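Rho guanine nucleotide exchange factor 3 (Mus musculus, PDB 2Z0Q) acts as a guanine nucleotide exchange factor for the GTPases RhoA and RhoB, and is represented here by its DH-PH fragment. Local coordinates at residues I155-L160 and A196-K201; R213-E218 and V261-Q266; G236-N241 and L246-F251. All blocks are in the same frame, centred on the assembly; numbering follows the deposited sequence.

In the fold
Contact 1 belongs to the helical DH domain, the catalytic exchange module of this family, whereas contacts 2 and 3 lie in the PH domain. Helix 180-213 carries one side of contact 1 and leads directly into strand 214-215 of contact 2, although the two contact centres are about 30 Å apart. Contact 3 is about 25 Å from contact 1, centre to centre, and does not touch it. Contacts 2 and 3 share one sheet, their centres about 16 Å apart, and contact 3 is nested within the loop that contact 2 closes. They meet where Leu-214 CD2 packs 4.3 Å from Phe-249 CE2. A sulfate, probably from the crystallisation liquor, binds at contact 3.

Contact 1: residues I155-L160 and A196-K201; sequences IPRSRL and AEINTK
In the helical bundle of the DH domain, Arg-157 on helix 155-172 reaches over to Ile-198 and Asn-199 on helix 180-213. Its CG lies anti to the backbone N (chi1 -168°) and the chain stays extended to NE, which carries the guanidinium across to the other helix. NH2 donates a weak hydrogen bond to Asn-199 OD1 at 2.8 Å; the N-H points poorly at its acceptor, with an angle of 128°. The oxygen approaches the guanidinium obliquely. NH2 has a better partner one turn along, the hydroxyl of Thr-202.

Helix 180-213 is the long helix that leaves the DH domain for the PH domain, and the two helix segments run roughly antiparallel, at 139°, with axes 11.9 Å apart. At that spacing the contact is made by side-chain ends. Arg-157 slides past Ile-198 in the opposite direction, its NH2 3.9 Å from Ile-198 CG2, while the backbone oxygen of Ile-198 faces the guanidinium edge. Deeper in, Leu-160 CD2 meets Ile-198 CD1 at 3.9 Å, both residues buried. Cys-112 of helix 107-125 touches both Arg-157 and Ile-198, bringing a third helix against the pair.

Contact 2: residues R213-E218 and V261-Q266; sequences RLLYLE and VTHNEQ
Leu-215 lays its two methyl groups over one face of the His-263 imidazole. CD1 is above the middle of the ring, 3.9 Å from its centroid and 13° off the normal, a CH-pi contact. CD2 covers the base of the ring, 3.7 Å from His-263 CG, and also reaches Val-261 CG2 at 4.1 Å. Leu-215 has CG opposite its backbone N (chi1 177°), which aims the two methyls at the ring, and the side chains cross at about a right angle.

Arg-213 makes a second overlap, with Gln-266. The amide oxygen OE1 rests over the centre of the guanidinium face, 3.4 Å from Arg-213 CZ, and the amide plane is turned steeply to it, at 68°. From there OE1 accepts nothing from the arginine; Arg-213 NH1 also lies 3.7 Å from Gln-266 CB. NH1 instead donates to the backbone oxygen of Leu-267. Replacing Arg-213 by alanine would remove the guanidinium, which is likely to cost the Leu-267 carbonyl this donor and leave Gln-266 OE1 without the group it rests on.

His-263 and Gln-266 are the ends of a type I' turn, with His-263 N bonded to Gln-266 O at 2.9 Å. It is the tight connection of the hairpin formed by strands 254-263 and 266-271. Strand 214-215, following helix 180-213, pairs in parallel with strand 266-271 through Tyr-269 and Leu-271, while Leu-214 packs on Val-256 and Thr-258 of strand 254-263 and on Ile-226 of helix 224-227.

Contact 3: residues G236-N241 and L246-F251; sequences GELKNN and LHVFLF. With SO4 (sulfate ion), chain B.
Gly-236 and Val-248 are joined by two backbone hydrogen bonds, Gly-236 N to Val-248 O at 3.0 Å and Val-248 N to Gly-236 O at 2.9 Å. Leu-238 and Leu-246 form a second such pair, with Leu-246 N held 2.8 Å from Leu-238 O. Between them Glu-237 and His-247 make a non-hydrogen-bonded pair, where Glu-237 CA comes within 3.2 Å of Leu-246 O in a CA-H...O contact.

His-247 swings away from its own backbone N (chi1 -164°) and turns its ring across the glycine: Gly-236 CA lies over one face, 4.1 Å from the ring centroid. At this glycine's backbone angles a CB would be pressed against the preceding carbonyl oxygen. A water lies in the plane of the ring at its edge, 3.0 Å from His-247 ND1, and donates to Glu-237 OE2, bridging the carboxylate and the imidazole, which do not meet directly.

These strands are a beta hairpin of the PH-domain sheet, strand 232-240 running back as strand 245-251. On the face opposite Glu-237 and His-247, Leu-238 CD1 meets Val-248 CG2 at 3.8 Å. Leu-326 of strand 322-327 touches both Leu-238 and Leu-246. Asn-240 CB packs on Leu-246 CD1.

Further out, His-247 NE2 is fixed by a hydrogen bond with His-235 ND1, and its ring also meets that of Tyr-269. Asn-240 OD1 accepts from the backbone N of Arg-242 and of Val-244, tying down the connecting loop. Next to it, Asn-241 ND2 donates to sulfate O2 over 3.1 Å, nearly straight at 169°.

Contact 1: residues I155-L160 and A196-K201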
# COMPACT_ATOMS: atom_id res chain seq x y z
N ILE A 155 1.15 -7.77 -2.08
CA ILE A 155 0.47 -9.06 -2.33
C ILE A 155 -0.32 -9.65 -1.15
O ILE A 155 -1.51 -10.00 -1.29
CB ILE A 155 1.49 -10.16 -2.88
CG1 ILE A 155 1.48 -10.13 -4.41
CG2 ILE A 155 1.10 -11.56 -2.43
CD1 ILE A 155 2.28 -11.28 -5.06
N PRO A 156 0.29 -9.74 0.05
CA PRO A 156 -0.48 -10.31 1.17
C PRO A 156 -1.71 -9.49 1.55
O PRO A 156 -2.81 -10.05 1.75
CB PRO A 156 0.55 -10.39 2.30
CG PRO A 156 1.89 -10.41 1.55
CD PRO A 156 1.68 -9.43 0.45
N ARG A 157 -1.55 -8.18 1.69
CA ARG A 157 -2.71 -7.39 2.04
C ARG A 157 -3.78 -7.52 0.96
O ARG A 157 -4.96 -7.60 1.27
CB ARG A 157 -2.35 -5.92 2.20
CG ARG A 157 -3.45 -5.13 2.85
CD ARG A 157 -3.24 -3.63 2.64
NE ARG A 157 -4.03 -2.88 3.62
CZ ARG A 157 -3.68 -2.75 4.90
NH1 ARG A 157 -2.55 -3.30 5.36
NH2 ARG A 157 -4.47 -2.08 5.74
N SER A 158 -3.37 -7.52 -0.31
CA SER A 158 -4.36 -7.64 -1.39
C SER A 158 -5.12 -8.94 -1.29
O SER A 158 -6.32 -9.01 -1.58
CB SER A 158 -3.69 -7.54 -2.77
OG SER A 158 -3.15 -6.25 -2.95
N ARG A 159 -4.41 -10.01 -0.90
CA ARG A 159 -5.08 -11.28 -0.77
C ARG A 159 -6.08 -11.20 0.40
O ARG A 159 -7.21 -11.62 0.27
CB ARG A 159 -4.07 -12.41 -0.53
CG ARG A 159 -4.74 -13.77 -0.29
CD ARG A 159 -5.13 -14.40 -1.59
NE ARG A 159 -5.61 -15.77 -1.47
CZ ARG A 159 -6.29 -16.38 -2.43
NH1 ARG A 159 -6.53 -15.74 -3.58
NH2 ARG A 159 -6.80 -17.58 -2.20
N LEU A 160 -5.66 -10.67 1.54
CA LEU A 160 -6.56 -10.59 2.69
C LEU A 160 -7.86 -9.87 2.34
O LEU A 160 -8.95 -10.32 2.65
CB LEU A 160 -5.88 -9.86 3.85
CG LEU A 160 -6.75 -9.73 5.08
CD1 LEU A 160 -6.79 -11.06 5.83
CD2 LEU A 160 -6.14 -8.63 5.96
N ALA A 196 -11.34 -4.92 8.40
CA ALA A 196 -11.75 -3.59 8.83
C ALA A 196 -10.85 -3.09 9.94
O ALA A 196 -10.43 -1.91 9.94
CB ALA A 196 -13.21 -3.63 9.31
N GLU A 197 -10.51 -3.97 10.88
CA GLU A 197 -9.66 -3.60 12.00
C GLU A 197 -8.22 -3.34 11.53
O GLU A 197 -7.58 -2.36 11.96
CB GLU A 197 -9.65 -4.70 13.06
CG GLU A 197 -8.86 -4.34 14.31
CD GLU A 197 -9.33 -3.02 14.92
OE1 GLU A 197 -10.55 -2.74 14.92
OE2 GLU A 197 -8.47 -2.25 15.39
N ILE A 198 -7.70 -4.21 10.68
CA ILE A 198 -6.33 -4.04 10.19
C ILE A 198 -6.25 -2.76 9.35
O ILE A 198 -5.26 -2.04 9.42
CB ILE A 198 -5.88 -5.27 9.36
CG1 ILE A 198 -5.57 -6.43 10.33
CG2 ILE A 198 -4.71 -4.89 8.42
CD1 ILE A 198 -5.15 -7.69 9.64
N ASN A 199 -7.29 -2.45 8.58
CA ASN A 199 -7.25 -1.22 7.77
C ASN A 199 -7.24 0.02 8.67
O ASN A 199 -6.57 1.02 8.38
CB ASN A 199 -8.46 -1.12 6.81
CG ASN A 199 -8.33 -2.04 5.63
OD1 ASN A 199 -7.25 -2.55 5.33
ND2 ASN A 199 -9.44 -2.26 4.93
N THR A 200 -8.01 -0.03 9.76
CA THR A 200 -8.06 1.09 10.68
C THR A 200 -6.71 1.29 11.36
O THR A 200 -6.22 2.41 11.44
CB THR A 200 -9.16 0.88 11.73
OG1 THR A 200 -10.42 0.96 11.06
CG2 THR A 200 -9.11 1.99 12.81
N LYS A 201 -6.10 0.21 11.82
CA LYS A 201 -4.81 0.30 12.50
C LYS A 201 -3.69 0.73 11.55
O LYS A 201 -2.77 1.45 11.95
CB LYS A 201 -4.42 -1.05 13.08
CG LYS A 201 -5.24 -1.51 14.23
CD LYS A 201 -4.70 -2.84 14.71
CE LYS A 201 -5.62 -3.51 15.70
NZ LYS A 201 -5.06 -4.84 16.05

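Contact 2: residues R213-E218 and V261-Q266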
# COMPACT_ATOMS: atom_id res chain seq x y z
N ARG A 213 8.61 11.22 11.98
CA ARG A 213 9.78 11.38 11.13
C ARG A 213 9.91 12.79 10.51
O ARG A 213 10.88 13.05 9.78
CB ARG A 213 9.78 10.33 10.03
CG ARG A 213 9.81 8.86 10.50
CD ARG A 213 11.12 8.47 11.11
NE ARG A 213 11.19 7.02 11.38
CZ ARG A 213 12.15 6.22 10.92
NH1 ARG A 213 13.12 6.71 10.14
NH2 ARG A 213 12.19 4.93 11.28
N LEU A 214 8.98 13.69 10.81
CA LEU A 214 9.08 15.07 10.29
C LEU A 214 10.21 15.77 11.03
O LEU A 214 10.38 15.60 12.25
CB LEU A 214 7.78 15.85 10.49
CG LEU A 214 6.58 15.29 9.68
CD1 LEU A 214 5.33 16.12 9.99
CD2 LEU A 214 6.89 15.38 8.16
N LEU A 215 10.99 16.56 10.31
CA LEU A 215 12.12 17.27 10.90
C LEU A 215 11.89 18.76 10.69
O LEU A 215 11.65 19.19 9.58
CB LEU A 215 13.38 16.80 10.19
CG LEU A 215 14.73 17.40 10.52
CD1 LEU A 215 15.07 17.24 12.01
CD2 LEU A 215 15.74 16.62 9.67
N TYR A 216 11.95 19.53 11.77
CA TYR A 216 11.70 20.97 11.73
C TYR A 216 13.01 21.74 12.01
O TYR A 216 13.30 22.05 13.17
CB TYR A 216 10.65 21.33 12.79
CG TYR A 216 9.38 20.51 12.71
CD1 TYR A 216 8.29 20.94 11.94
CD2 TYR A 216 9.24 19.31 13.41
CE1 TYR A 216 7.10 20.19 11.86
CE2 TYR A 216 8.07 18.56 13.35
CZ TYR A 216 7.00 19.00 12.58
OH TYR A 216 5.84 18.26 12.57
N LEU A 217 13.77 22.07 10.97
CA LEU A 217 15.04 22.75 11.19
C LEU A 217 14.98 24.27 11.05
O LEU A 217 15.99 24.97 11.27
CB LEU A 217 16.11 22.16 10.27
CG LEU A 217 16.26 20.65 10.45
CD1 LEU A 217 17.30 20.09 9.46
CD2 LEU A 217 16.64 20.36 11.91
N GLU A 218 13.81 24.79 10.70
CA GLU A 218 13.68 26.24 10.57
C GLU A 218 12.48 26.78 11.33
O GLU A 218 11.50 26.08 11.56
CB GLU A 218 13.59 26.65 9.10
CG GLU A 218 14.77 26.15 8.26
CD GLU A 218 14.61 26.47 6.80
OE1 GLU A 218 14.82 27.65 6.43
OE2 GLU A 218 14.26 25.57 6.03
N VAL A 261 15.47 13.04 3.86
CA VAL A 261 16.89 13.18 4.21
C VAL A 261 17.27 12.19 5.30
O VAL A 261 16.41 11.57 5.92
CB VAL A 261 17.21 14.61 4.76
CG1 VAL A 261 16.83 15.68 3.73
CG2 VAL A 261 16.50 14.84 6.09
N THR A 262 18.57 12.04 5.55
CA THR A 262 18.99 11.16 6.63
C THR A 262 19.47 12.11 7.71
O THR A 262 20.31 12.99 7.44
CB THR A 262 20.12 10.22 6.19
OG1 THR A 262 19.63 9.34 5.16
CG2 THR A 262 20.62 9.37 7.38
N HIS A 263 18.89 11.99 8.90
CA HIS A 263 19.21 12.83 10.05
C HIS A 263 19.46 11.87 11.21
O HIS A 263 18.56 11.14 11.63
CB HIS A 263 18.03 13.74 10.38
CG HIS A 263 18.25 14.65 11.56
ND1 HIS A 263 19.02 15.79 11.49
CD2 HIS A 263 17.75 14.61 12.82
CE1 HIS A 263 18.98 16.42 12.65
NE2 HIS A 263 18.21 15.73 13.47
N ASN A 264 20.69 11.86 11.69
CA ASN A 264 21.07 11.00 12.80
C ASN A 264 20.74 9.53 12.59
O ASN A 264 19.96 8.95 13.35
CB ASN A 264 20.43 11.50 14.08
CG ASN A 264 20.99 10.83 15.31
OD1 ASN A 264 22.17 10.44 15.35
ND2 ASN A 264 20.15 10.69 16.33
N GLU A 265 21.32 8.94 11.55
CA GLU A 265 21.12 7.52 11.23
C GLU A 265 19.75 7.12 10.69
O GLU A 265 19.57 5.99 10.27
CB GLU A 265 21.41 6.65 12.48
CG GLU A 265 22.67 7.03 13.25
CD GLU A 265 22.94 6.10 14.44
OE1 GLU A 265 23.09 4.88 14.22
OE2 GLU A 265 22.98 6.60 15.60
N GLN A 266 18.78 8.04 10.68
CA GLN A 266 17.44 7.71 10.22
C GLN A 266 16.87 8.47 9.03
O GLN A 266 17.19 9.64 8.80
CB GLN A 266 16.45 7.85 11.38
CG GLN A 266 16.54 6.73 12.42
CD GLN A 266 15.56 6.91 13.57
OE1 GLN A 266 14.36 7.18 13.37
NE2 GLN A 266 16.05 6.75 14.80

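Contact 3: residues G236-N241 and L246-F251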
# COMPACT_ATOMS: atom_id res chain seq x y z
N GLY A 236 3.20 11.22 -1.05
CA GLY A 236 3.95 10.68 -2.14
C GLY A 236 5.00 11.66 -2.64
O GLY A 236 5.03 12.81 -2.21
N GLU A 237 5.86 11.16 -3.52
CA GLU A 237 6.93 11.98 -4.09
C GLU A 237 6.36 12.87 -5.20
O GLU A 237 5.57 12.40 -6.02
CB GLU A 237 8.01 11.08 -4.68
CG GLU A 237 8.70 10.22 -3.62
CD GLU A 237 9.44 9.04 -4.21
OE1 GLU A 237 8.80 8.25 -4.97
OE2 GLU A 237 10.66 8.88 -3.92
N LEU A 238 6.75 14.14 -5.20
CA LEU A 238 6.34 15.07 -6.23
C LEU A 238 7.60 15.86 -6.53
O LEU A 238 8.40 16.10 -5.62
CB LEU A 238 5.23 16.02 -5.73
CG LEU A 238 3.89 15.33 -5.45
CD1 LEU A 238 2.92 16.30 -4.76
CD2 LEU A 238 3.31 14.82 -6.78
N LYS A 239 7.78 16.25 -7.79
CA LYS A 239 8.96 17.02 -8.18
C LYS A 239 8.55 18.45 -8.51
O LYS A 239 7.60 18.65 -9.27
CB LYS A 239 9.59 16.40 -9.42
CG LYS A 239 10.81 17.17 -9.89
CD LYS A 239 11.72 16.27 -10.71
CE LYS A 239 11.48 16.42 -12.19
NZ LYS A 239 12.44 15.57 -12.96
N ASN A 240 9.22 19.45 -7.96
CA ASN A 240 8.78 20.79 -8.29
C ASN A 240 9.38 21.32 -9.61
O ASN A 240 10.13 20.59 -10.31
CB ASN A 240 8.98 21.73 -7.08
CG ASN A 240 10.41 22.19 -6.88
OD1 ASN A 240 11.32 21.89 -7.68
ND2 ASN A 240 10.62 22.96 -5.81
N ASN A 241 9.01 22.55 -9.98
CA ASN A 241 9.45 23.13 -11.26
C ASN A 241 10.89 23.63 -11.26
O ASN A 241 11.33 24.24 -12.22
CB ASN A 241 8.48 24.24 -11.75
CG ASN A 241 8.33 25.38 -10.76
OD1 ASN A 241 8.76 25.28 -9.61
ND2 ASN A 241 7.70 26.48 -11.21
N LEU A 246 10.49 16.25 -3.82
CA LEU A 246 9.85 16.45 -2.53
C LEU A 246 8.97 15.26 -2.16
O LEU A 246 8.63 14.45 -3.02
CB LEU A 246 8.98 17.74 -2.60
CG LEU A 246 9.67 19.03 -3.08
CD1 LEU A 246 8.67 20.11 -3.52
CD2 LEU A 246 10.60 19.52 -1.96
N HIS A 247 8.73 15.11 -0.85
CA HIS A 247 7.79 14.11 -0.39
C HIS A 247 6.72 14.96 0.26
O HIS A 247 6.98 15.71 1.24
CB HIS A 247 8.37 13.12 0.64
CG HIS A 247 7.51 11.91 0.78
ND1 HIS A 247 7.80 10.71 0.15
CD2 HIS A 247 6.30 11.74 1.36
CE1 HIS A 247 6.80 9.86 0.35
NE2 HIS A 247 5.89 10.46 1.08
N VAL A 248 5.51 14.85 -0.26
CA VAL A 248 4.43 15.67 0.24
C VAL A 248 3.40 14.84 1.01
O VAL A 248 3.04 13.75 0.60
CB VAL A 248 3.76 16.41 -0.93
CG1 VAL A 248 2.62 17.25 -0.45
CG2 VAL A 248 4.82 17.26 -1.64
N PHE A 249 2.92 15.41 2.10
CA PHE A 249 1.96 14.76 2.98
C PHE A 249 0.69 15.59 3.14
O PHE A 249 0.72 16.73 3.61
CB PHE A 249 2.58 14.61 4.39
CG PHE A 249 3.81 13.74 4.42
CD1 PHE A 249 3.71 12.35 4.51
CD2 PHE A 249 5.08 14.31 4.36
CE1 PHE A 249 4.85 11.55 4.54
CE2 PHE A 249 6.20 13.53 4.38
CZ PHE A 249 6.10 12.13 4.47
N LEU A 250 -0.43 14.99 2.76
CA LEU A 250 -1.70 15.64 2.94
C LEU A 250 -2.39 15.01 4.18
O LEU A 250 -2.97 13.93 4.10
CB LEU A 250 -2.62 15.43 1.72
CG LEU A 250 -4.03 16.03 1.94
CD1 LEU A 250 -3.98 17.56 2.12
CD2 LEU A 250 -4.90 15.66 0.76
N PHE A 251 -2.29 15.69 5.31
CA PHE A 251 -2.99 15.23 6.52
C PHE A 251 -4.40 15.83 6.33
O PHE A 251 -4.59 16.71 5.50
CB PHE A 251 -2.31 15.78 7.77
CG PHE A 251 -0.97 15.14 8.06
CD1 PHE A 251 -0.89 13.86 8.64
CD2 PHE A 251 0.21 15.81 7.74
CE1 PHE A 251 0.36 13.27 8.90
CE2 PHE A 251 1.45 15.24 7.99
CZ PHE A 251 1.53 13.95 8.58
S SO4 B . 6.71 30.29 -9.85
O1 SO4 B . 7.27 31.17 -8.79
O2 SO4 B . 6.92 28.86 -9.45
O3 SO4 B . 5.28 30.55 -10.03
O4 SO4 B . 7.41 30.56 -11.13
O HOH W 1 10.46 10.01 -0.95